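Local coordinates for BH0493 protein (Bacillus halodurans C-125, PDB 2QEE), which is a zinc-binding protein, a putative amidohydrolase that probably catalyses a metal-dependent reaction and whose substrate is not established, at residues G97-T100 against C101-G104; W42-D45 against E46-T49; T132-L136 against A137-D141. All coordinates share one frame; numbering follows the deposited sequence.

Interaction 1 (G97-T100 against C101-G104); sequences GVLT and CLQG
Gly97 to Gly104 form the last two turns of helix 93-104, and the contact is the i to i+4 bonding of a regular alpha helix. Four backbone bonds carry it, from Cys101 N to Gly97 O, Leu102 N to Val98 O, Gln103 N to Leu99 O and Gly104 N to Thr100 O. The third is nearly straight, 173° at the hydrogen; the last, at 155°, is more bent.

Apolar contacts are few. Leu102 CD1 lies 4.4 Å from Val98 CG1 and equally far from Leu99 CD2, so one methyl touches two side chains of the preceding turn. Val98 and Leu102 also pack on Ile44 of helix 44-48, and Leu99 on Trp391 of the second subunit.

The polar ends find partners beyond this stretch. Thr100 OG1 bonds to His370, and Gln103 NE2 to the backbone oxygen of Gln388 of the second subunit, which makes this helix end part of the subunit interface. Gln103 has CG anti to the backbone N (chi1 -166°) and the chain extended beyond it, and a water donates to Gln103 OE1 (2.7 Å) and to Thr100 O (2.9 Å), bridging the two.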
ATOM      1  N   GLY C  97      -3.649 -17.087  16.577  1.00 12.67           N
ATOM      2  CA  GLY C  97      -5.012 -16.996  17.098  1.00 14.36           C
ATOM      3  C   GLY C  97      -5.462 -18.244  17.868  1.00 14.60           C
ATOM      4  O   GLY C  97      -6.057 -18.115  18.937  1.00 13.37           O
ATOM      5  N   VAL C  98      -5.192 -19.441  17.332  1.00 13.62           N
ATOM      6  CA  VAL C  98      -5.526 -20.678  18.077  1.00 16.66           C
ATOM      7  C   VAL C  98      -4.910 -20.646  19.469  1.00 16.64           C
ATOM      8  O   VAL C  98      -5.592 -20.947  20.465  1.00 17.45           O
ATOM      9  CB  VAL C  98      -5.121 -21.952  17.288  1.00 17.19           C
ATOM     10  CG1 VAL C  98      -5.379 -23.268  18.102  1.00 17.80           C
ATOM     11  CG2 VAL C  98      -5.892 -22.030  15.941  1.00 17.44           C
ATOM     12  N   LEU C  99      -3.654 -20.215  19.581  1.00 14.53           N
ATOM     13  CA  LEU C  99      -2.994 -20.175  20.883  1.00 13.49           C
ATOM     14  C   LEU C  99      -3.637 -19.131  21.783  1.00 16.35           C
ATOM     15  O   LEU C  99      -3.805 -19.403  22.990  1.00 17.54           O
ATOM     16  CB  LEU C  99      -1.505 -19.855  20.694  1.00 14.08           C
ATOM     17  CG  LEU C  99      -0.794 -20.814  19.706  1.00 13.32           C
ATOM     18  CD1 LEU C  99       0.690 -20.461  19.660  1.00 15.00           C
ATOM     19  CD2 LEU C  99      -0.965 -22.243  20.255  1.00 15.70           C
ATOM     20  N   THR C 100      -3.956 -17.932  21.241  1.00 13.70           N
ATOM     21  CA  THR C 100      -4.654 -16.930  22.077  1.00 13.41           C
ATOM     22  C   THR C 100      -5.948 -17.486  22.685  1.00 14.68           C
ATOM     23  O   THR C 100      -6.248 -17.251  23.849  1.00 15.70           O
ATOM     24  CB  THR C 100      -4.878 -15.650  21.248  1.00 12.24           C
ATOM     25  OG1 THR C 100      -3.571 -15.123  20.939  1.00 14.34           O
ATOM     26  CG2 THR C 100      -5.742 -14.586  22.031  1.00 18.40           C
ATOM     27  N   CYS C 101      -6.694 -18.255  21.890  1.00 13.79           N
ATOM     28  CA  CYS C 101      -7.933 -18.891  22.362  1.00 14.40           C
ATOM     29  C   CYS C 101      -7.658 -19.856  23.506  1.00 16.32           C
ATOM     30  O   CYS C 101      -8.343 -19.780  24.563  1.00 17.46           O
ATOM     31  CB  CYS C 101      -8.594 -19.648  21.223  1.00 14.42           C
ATOM     32  SG  CYS C 101      -9.252 -18.567  19.919  1.00 16.02           S
ATOM     33  N   LEU C 102      -6.714 -20.779  23.307  1.00 17.31           N
ATOM     34  CA  LEU C 102      -6.399 -21.757  24.359  1.00 17.94           C
ATOM     35  C   LEU C 102      -6.016 -21.053  25.659  1.00 19.68           C
ATOM     36  O   LEU C 102      -6.510 -21.385  26.740  1.00 19.31           O
ATOM     37  CB  LEU C 102      -5.257 -22.677  23.897  1.00 16.84           C
ATOM     38  CG  LEU C 102      -5.594 -23.577  22.714  1.00 19.65           C
ATOM     39  CD1 LEU C 102      -4.311 -24.200  22.300  1.00 17.87           C
ATOM     40  CD2 LEU C 102      -6.612 -24.671  23.225  1.00 20.99           C
ATOM     41  N   GLN C 103      -5.135 -20.067  25.561  1.00 19.25           N
ATOM     42  CA  GLN C 103      -4.709 -19.325  26.742  1.00 18.31           C
ATOM     43  C   GLN C 103      -5.922 -18.662  27.424  1.00 18.94           C
ATOM     44  O   GLN C 103      -6.064 -18.700  28.658  1.00 20.16           O
ATOM     45  CB  GLN C 103      -3.665 -18.268  26.328  1.00 16.51           C
ATOM     46  CG  GLN C 103      -2.927 -17.686  27.530  1.00 17.23           C
ATOM     47  CD  GLN C 103      -2.152 -16.460  27.157  1.00 16.36           C
ATOM     48  OE1 GLN C 103      -2.679 -15.543  26.475  1.00 20.24           O
ATOM     49  NE2 GLN C 103      -0.871 -16.441  27.567  1.00 22.55           N
ATOM     50  N   GLY C 104      -6.782 -18.026  26.624  1.00 16.34           N
ATOM     51  CA  GLY C 104      -7.948 -17.299  27.145  1.00 17.38           C
ATOM     52  C   GLY C 104      -8.815 -18.225  27.972  1.00 18.94           C
ATOM     53  O   GLY C 104      -9.390 -17.819  28.995  1.00 20.21           O
TER
HETATM   54  O   HOH W   1      -5.247 -15.187  25.583  1.00 30.91           O

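Interaction 2 (W42-D45 against E46-T49); sequences WDID and ELLT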
ATOM      1  N   TRP C  42     -17.941 -25.016  17.455  1.00 19.35           N
ATOM      2  CA  TRP C  42     -17.037 -24.726  18.573  1.00 20.25           C
ATOM      3  C   TRP C  42     -16.173 -25.883  18.957  1.00 21.72           C
ATOM      4  O   TRP C  42     -16.512 -27.029  18.666  1.00 22.41           O
ATOM      5  CB  TRP C  42     -17.753 -24.226  19.815  1.00 20.11           C
ATOM      6  CG  TRP C  42     -18.794 -25.143  20.487  1.00 22.33           C
ATOM      7  CD1 TRP C  42     -20.085 -25.344  20.096  1.00 23.65           C
ATOM      8  CD2 TRP C  42     -18.627 -25.858  21.720  1.00 20.06           C
ATOM      9  NE1 TRP C  42     -20.742 -26.197  21.007  1.00 22.31           N
ATOM     10  CE2 TRP C  42     -19.859 -26.533  21.997  1.00 20.81           C
ATOM     11  CE3 TRP C  42     -17.554 -26.024  22.607  1.00 20.47           C
ATOM     12  CZ2 TRP C  42     -20.042 -27.316  23.150  1.00 22.45           C
ATOM     13  CZ3 TRP C  42     -17.719 -26.856  23.746  1.00 23.44           C
ATOM     14  CH2 TRP C  42     -18.968 -27.485  23.999  1.00 24.35           C
ATOM     15  N   ASP C  43     -15.075 -25.541  19.634  1.00 18.33           N
ATOM     16  CA  ASP C  43     -14.019 -26.409  20.179  1.00 18.05           C
ATOM     17  C   ASP C  43     -12.718 -26.386  19.436  1.00 19.05           C
ATOM     18  O   ASP C  43     -12.656 -25.866  18.316  1.00 18.99           O
ATOM     19  CB  ASP C  43     -14.471 -27.858  20.515  1.00 17.47           C
ATOM     20  CG  ASP C  43     -14.499 -28.796  19.313  1.00 29.53           C
ATOM     21  OD1 ASP C  43     -13.871 -28.570  18.244  1.00 19.73           O
ATOM     22  OD2 ASP C  43     -15.197 -29.831  19.455  1.00 24.14           O
ATOM     23  N   ILE C  44     -11.694 -26.971  20.040  1.00 19.01           N
ATOM     24  CA  ILE C  44     -10.310 -26.911  19.466  1.00 18.28           C
ATOM     25  C   ILE C  44     -10.177 -27.595  18.098  1.00 19.51           C
ATOM     26  O   ILE C  44      -9.377 -27.159  17.246  1.00 19.23           O
ATOM     27  CB  ILE C  44      -9.271 -27.419  20.471  1.00 17.79           C
ATOM     28  CG1 ILE C  44      -7.822 -27.258  19.997  1.00 21.30           C
ATOM     29  CG2 ILE C  44      -9.564 -28.935  20.815  1.00 17.54           C
ATOM     30  CD1 ILE C  44      -7.380 -25.811  19.634  1.00 22.77           C
ATOM     31  N   ASP C  45     -10.872 -28.717  17.888  1.00 20.10           N
ATOM     32  CA  ASP C  45     -10.865 -29.344  16.577  1.00 19.56           C
ATOM     33  C   ASP C  45     -11.471 -28.465  15.497  1.00 17.22           C
ATOM     34  O   ASP C  45     -10.960 -28.439  14.371  1.00 18.90           O
ATOM     35  CB  ASP C  45     -11.619 -30.682  16.641  1.00 20.24           C
ATOM     36  CG  ASP C  45     -10.825 -31.764  17.366  1.00 27.33           C
ATOM     37  OD1 ASP C  45      -9.617 -31.614  17.608  1.00 25.81           O
ATOM     38  OD2 ASP C  45     -11.419 -32.806  17.680  1.00 36.40           O
ATOM     39  N   GLU C  46     -12.516 -27.711  15.828  1.00 16.58           N
ATOM     40  CA  GLU C  46     -13.120 -26.782  14.889  1.00 18.44           C
ATOM     41  C   GLU C  46     -12.158 -25.576  14.651  1.00 17.75           C
ATOM     42  O   GLU C  46     -11.997 -25.156  13.528  1.00 18.56           O
ATOM     43  CB  GLU C  46     -14.421 -26.297  15.446  1.00 21.10           C
ATOM     44  CG  GLU C  46     -15.483 -27.450  15.531  1.00 23.10           C
ATOM     45  CD  GLU C  46     -16.046 -27.868  14.179  1.00 30.20           C
ATOM     46  OE1 GLU C  46     -15.707 -27.282  13.105  1.00 25.35           O
ATOM     47  OE2 GLU C  46     -16.885 -28.795  14.200  1.00 28.88           O
ATOM     48  N   LEU C  47     -11.558 -25.066  15.725  1.00 18.54           N
ATOM     49  CA  LEU C  47     -10.522 -24.003  15.600  1.00 16.03           C
ATOM     50  C   LEU C  47      -9.418 -24.410  14.639  1.00 17.98           C
ATOM     51  O   LEU C  47      -9.051 -23.677  13.750  1.00 18.73           O
ATOM     52  CB  LEU C  47      -9.885 -23.648  16.943  1.00 15.93           C
ATOM     53  CG  LEU C  47     -10.753 -22.813  17.883  1.00 17.43           C
ATOM     54  CD1 LEU C  47     -10.073 -22.670  19.275  1.00 20.63           C
ATOM     55  CD2 LEU C  47     -11.032 -21.415  17.264  1.00 20.64           C
ATOM     56  N   LEU C  48      -8.887 -25.620  14.830  1.00 16.70           N
ATOM     57  CA  LEU C  48      -7.794 -26.101  14.012  1.00 17.59           C
ATOM     58  C   LEU C  48      -8.170 -26.402  12.560  1.00 17.86           C
ATOM     59  O   LEU C  48      -7.326 -26.329  11.678  1.00 20.27           O
ATOM     60  CB  LEU C  48      -7.213 -27.349  14.683  1.00 17.24           C
ATOM     61  CG  LEU C  48      -6.280 -27.020  15.858  1.00 14.34           C
ATOM     62  CD1 LEU C  48      -5.953 -28.337  16.634  1.00 15.87           C
ATOM     63  CD2 LEU C  48      -4.935 -26.307  15.473  1.00 15.99           C
ATOM     64  N   THR C  49      -9.437 -26.732  12.305  1.00 18.61           N
ATOM     65  CA  THR C  49      -9.842 -27.079  10.931  1.00 19.57           C
ATOM     66  C   THR C  49     -10.583 -25.931  10.215  1.00 20.12           C
ATOM     67  O   THR C  49     -11.156 -26.120   9.135  1.00 22.90           O
ATOM     68  CB  THR C  49     -10.665 -28.392  10.937  1.00 19.32           C
ATOM     69  OG1 THR C  49     -11.791 -28.202  11.797  1.00 21.37           O
ATOM     70  CG2 THR C  49      -9.832 -29.529  11.464  1.00 21.58           C
TER
HETATM   71  O   HOH W   2     -19.015 -27.772  16.544  1.00 32.59           O
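Asp43 OD1 takes the backbone N-H of Glu46 at 2.9 Å between OD1 and N, meeting it nearly head-on, with 158° at the hydrogen. The carboxylate reaches it because CG sits between the backbone N and the carbonyl carbon (chi1 82°), which folds the side chain over the start of the helix. The backbone of Asp43 joins in: its O accepts from Leu47 N at 2.9 Å, so side chain and main chain each take one N-H of the first turn. Glu46 answers with its aliphatic part, CG lying 3.3 Å from Asp43 OD1. The side chains cross at a slant, the carboxylate planes 30° apart, with Asp43 OD1 and Glu46 OE2 5.0 Å from each other.

Along the buried face Ile44 meets two leucines. It runs side by side with Leu48, Ile44 CG1 being 4.0 Å from Leu48 CD1, and crosses Leu47 at about a right angle, methyl against methyl. The Asp43 to Glu46 bond is the N-cap of the short helix 44-48. At the far end Asp45 O accepts from Thr49 OG1 at 2.7 Å and weakly from Thr49 N, two bonds on one carbonyl, from the residue where the backbone leaves helical angles.

Further out, Glu362 accepts from Asp43 N and Phe121 packs on the capping side chain. Asp45 is held through both oxygens, by salt bridges to Arg74 and Arg118, so two positive charges probably favour its ionised form. Lys73 bonds to Thr49 OG1 and makes a long, weak ion pair with Glu46. Trp42 NE1 hydrogen-bonds to Ser126 OG, while a water accepts from Trp42 N at 3.1 Å.

Interaction 3 (T132-L136 against A137-D141); sequences TVLQL and ANVSD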
ATOM      1  N   THR C 132     -19.128 -18.705  28.551  1.00 19.98           N
ATOM      2  CA  THR C 132     -17.712 -18.551  28.806  1.00 22.52           C
ATOM      3  C   THR C 132     -17.059 -17.628  27.767  1.00 21.46           C
ATOM      4  O   THR C 132     -16.358 -16.669  28.128  1.00 20.82           O
ATOM      5  CB  THR C 132     -17.003 -19.903  28.784  1.00 23.62           C
ATOM      6  OG1 THR C 132     -17.598 -20.759  29.790  1.00 27.45           O
ATOM      7  CG2 THR C 132     -15.535 -19.716  29.110  1.00 23.33           C
ATOM      8  N   VAL C 133     -17.281 -17.938  26.485  1.00 19.77           N
ATOM      9  CA  VAL C 133     -16.557 -17.235  25.419  1.00 19.21           C
ATOM     10  C   VAL C 133     -16.964 -15.773  25.324  1.00 18.79           C
ATOM     11  O   VAL C 133     -16.084 -14.912  25.194  1.00 19.95           O
ATOM     12  CB  VAL C 133     -16.671 -17.981  24.040  1.00 18.94           C
ATOM     13  CG1 VAL C 133     -16.189 -17.074  22.856  1.00 15.80           C
ATOM     14  CG2 VAL C 133     -15.874 -19.205  24.105  1.00 15.67           C
ATOM     15  N   LEU C 134     -18.248 -15.449  25.428  1.00 16.84           N
ATOM     16  CA  LEU C 134     -18.659 -14.056  25.314  1.00 18.99           C
ATOM     17  C   LEU C 134     -18.134 -13.223  26.500  1.00 19.97           C
ATOM     18  O   LEU C 134     -17.852 -12.016  26.345  1.00 20.53           O
ATOM     19  CB  LEU C 134     -20.191 -13.932  25.249  1.00 19.77           C
ATOM     20  CG  LEU C 134     -20.847 -14.554  23.999  1.00 19.94           C
ATOM     21  CD1 LEU C 134     -22.353 -14.163  23.949  1.00 22.25           C
ATOM     22  CD2 LEU C 134     -20.164 -14.090  22.762  1.00 20.14           C
ATOM     23  N   GLN C 135     -18.044 -13.859  27.662  1.00 20.41           N
ATOM     24  CA  GLN C 135     -17.496 -13.197  28.838  1.00 20.82           C
ATOM     25  C   GLN C 135     -15.999 -12.895  28.643  1.00 20.99           C
ATOM     26  O   GLN C 135     -15.531 -11.738  28.809  1.00 19.61           O
ATOM     27  CB  GLN C 135     -17.743 -14.063  30.077  1.00 20.01           C
ATOM     28  CG  GLN C 135     -17.377 -13.368  31.350  1.00 35.51           C
ATOM     29  CD  GLN C 135     -15.888 -13.336  31.585  1.00 28.75           C
ATOM     30  OE1 GLN C 135     -15.198 -14.350  31.461  1.00 43.92           O
ATOM     31  NE2 GLN C 135     -15.386 -12.169  31.994  1.00 48.55           N
ATOM     32  N   LEU C 136     -15.250 -13.937  28.303  1.00 21.23           N
ATOM     33  CA  LEU C 136     -13.795 -13.828  28.047  1.00 20.14           C
ATOM     34  C   LEU C 136     -13.440 -12.830  26.958  1.00 22.07           C
ATOM     35  O   LEU C 136     -12.465 -12.054  27.114  1.00 22.36           O
ATOM     36  CB  LEU C 136     -13.169 -15.169  27.687  1.00 21.38           C
ATOM     37  CG  LEU C 136     -12.970 -16.133  28.837  1.00 31.27           C
ATOM     38  CD1 LEU C 136     -12.623 -17.507  28.253  1.00 25.88           C
ATOM     39  CD2 LEU C 136     -11.887 -15.607  29.780  1.00 29.11           C
ATOM     40  N   ALA C 137     -14.210 -12.838  25.865  1.00 22.60           N
ATOM     41  CA  ALA C 137     -13.981 -11.909  24.757  1.00 20.43           C
ATOM     42  C   ALA C 137     -14.668 -10.554  25.020  1.00 19.53           C
ATOM     43  O   ALA C 137     -14.553  -9.637  24.207  1.00 18.86           O
ATOM     44  CB  ALA C 137     -14.467 -12.530  23.405  1.00 20.22           C
ATOM     45  N   ASN C 138     -15.422 -10.413  26.131  1.00 17.61           N
ATOM     46  CA  ASN C 138     -16.199  -9.186  26.368  1.00 16.65           C
ATOM     47  C   ASN C 138     -17.028  -8.743  25.167  1.00 16.18           C
ATOM     48  O   ASN C 138     -16.979  -7.575  24.735  1.00 16.28           O
ATOM     49  CB  ASN C 138     -15.294  -8.027  26.857  1.00 17.05           C
ATOM     50  CG  ASN C 138     -16.063  -6.960  27.578  1.00 20.43           C
ATOM     51  OD1 ASN C 138     -17.273  -7.098  27.873  1.00 18.04           O
ATOM     52  ND2 ASN C 138     -15.391  -5.812  27.802  1.00 18.04           N
ATOM     53  N   VAL C 139     -17.827  -9.681  24.615  1.00 15.32           N
ATOM     54  CA  VAL C 139     -18.722  -9.377  23.511  1.00 15.08           C
ATOM     55  C   VAL C 139     -20.174  -9.468  24.015  1.00 16.30           C
ATOM     56  O   VAL C 139     -20.599 -10.520  24.527  1.00 18.26           O
ATOM     57  CB  VAL C 139     -18.529 -10.352  22.336  1.00 14.54           C
ATOM     58  CG1 VAL C 139     -19.648 -10.202  21.289  1.00 15.06           C
ATOM     59  CG2 VAL C 139     -17.140 -10.126  21.693  1.00 16.43           C
ATOM     60  N   SER C 140     -20.880  -8.361  23.900  1.00 14.80           N
ATOM     61  CA  SER C 140     -22.254  -8.238  24.414  1.00 18.96           C
ATOM     62  C   SER C 140     -23.262  -8.645  23.332  1.00 19.33           C
ATOM     63  O   SER C 140     -24.409  -9.092  23.643  1.00 20.05           O
ATOM     64  CB  SER C 140     -22.509  -6.807  24.844  1.00 21.84           C
ATOM     65  OG  SER C 140     -22.489  -5.909  23.752  1.00 18.97           O
ATOM     66  N   ASP C 141     -22.892  -8.462  22.057  1.00 15.58           N
ATOM     67  CA  ASP C 141     -23.836  -8.644  20.972  1.00 15.09           C
ATOM     68  C   ASP C 141     -23.112  -9.239  19.770  1.00 18.42           C
ATOM     69  O   ASP C 141     -22.076  -8.704  19.353  1.00 17.70           O
ATOM     70  CB  ASP C 141     -24.445  -7.309  20.555  1.00 16.22           C
ATOM     71  CG  ASP C 141     -25.344  -6.734  21.657  1.00 24.66           C
ATOM     72  OD1 ASP C 141     -26.558  -7.049  21.693  1.00 20.62           O
ATOM     73  OD2 ASP C 141     -24.848  -6.053  22.569  1.00 19.61           O
TER
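Leu134 and Val139 cross at a slant, Leu134 CD2 being 4.1 Å from Val139 CB. The leucine comes from the last turn of helix 126-136 and crosses over the first residue of the strand that follows: its CG is anti to the carbonyl carbon (chi1 -65°), and CB and both methyls gather round Val139 O, CB at 3.5 Å. The backbones are also tied directly, since Val139 N donates to Leu134 O at 2.9 Å.

Asn138, at positive phi (48°), is the residue of a Schellman motif at the end of the helix, and that bond is one of its two back into the last turn. The other runs from Asn138 N to Gln135 O, from well above the carbonyl plane, while Ala137 N keeps the ordinary helical bond to Val133 O. Ala137 CB sits 3.4 Å from Val133 O, and Leu364 of helix 363-388 packs on Val133, Leu134 and Ala137 alike. In place of Leu134 an alanine has no branched end, and the loss is likely to open a gap beside Val139 and Leu364. Asn138 ND2 bonds to the backbone oxygens of Asn20 and Asn21 at the end of helix 8-21.

From the N terminus, interaction 2 comes first, at the short helix 44-48; interaction 1 follows on helix 93-104, and interaction 3 where helix 126-136 passes into strand 139-143. All three are local and lie in series, none nested or crossed, and none closes a long loop. Interactions 1 and 2 touch: besides the packing on Ile44, Cys101 CB meets Leu47 CD1 at 3.9 Å, so the two helices share an apolar interface. Interaction 1 also reaches interaction 3, where Gly104 O meets Leu136 CD1 at 3.3 Å. Interactions 2 and 3 stay apart, with nearest atoms about 7 Å away, leaving helix 93-104 touching both. Interaction 3 opens strand 139-143, the middle strand of the three-stranded parallel sheet.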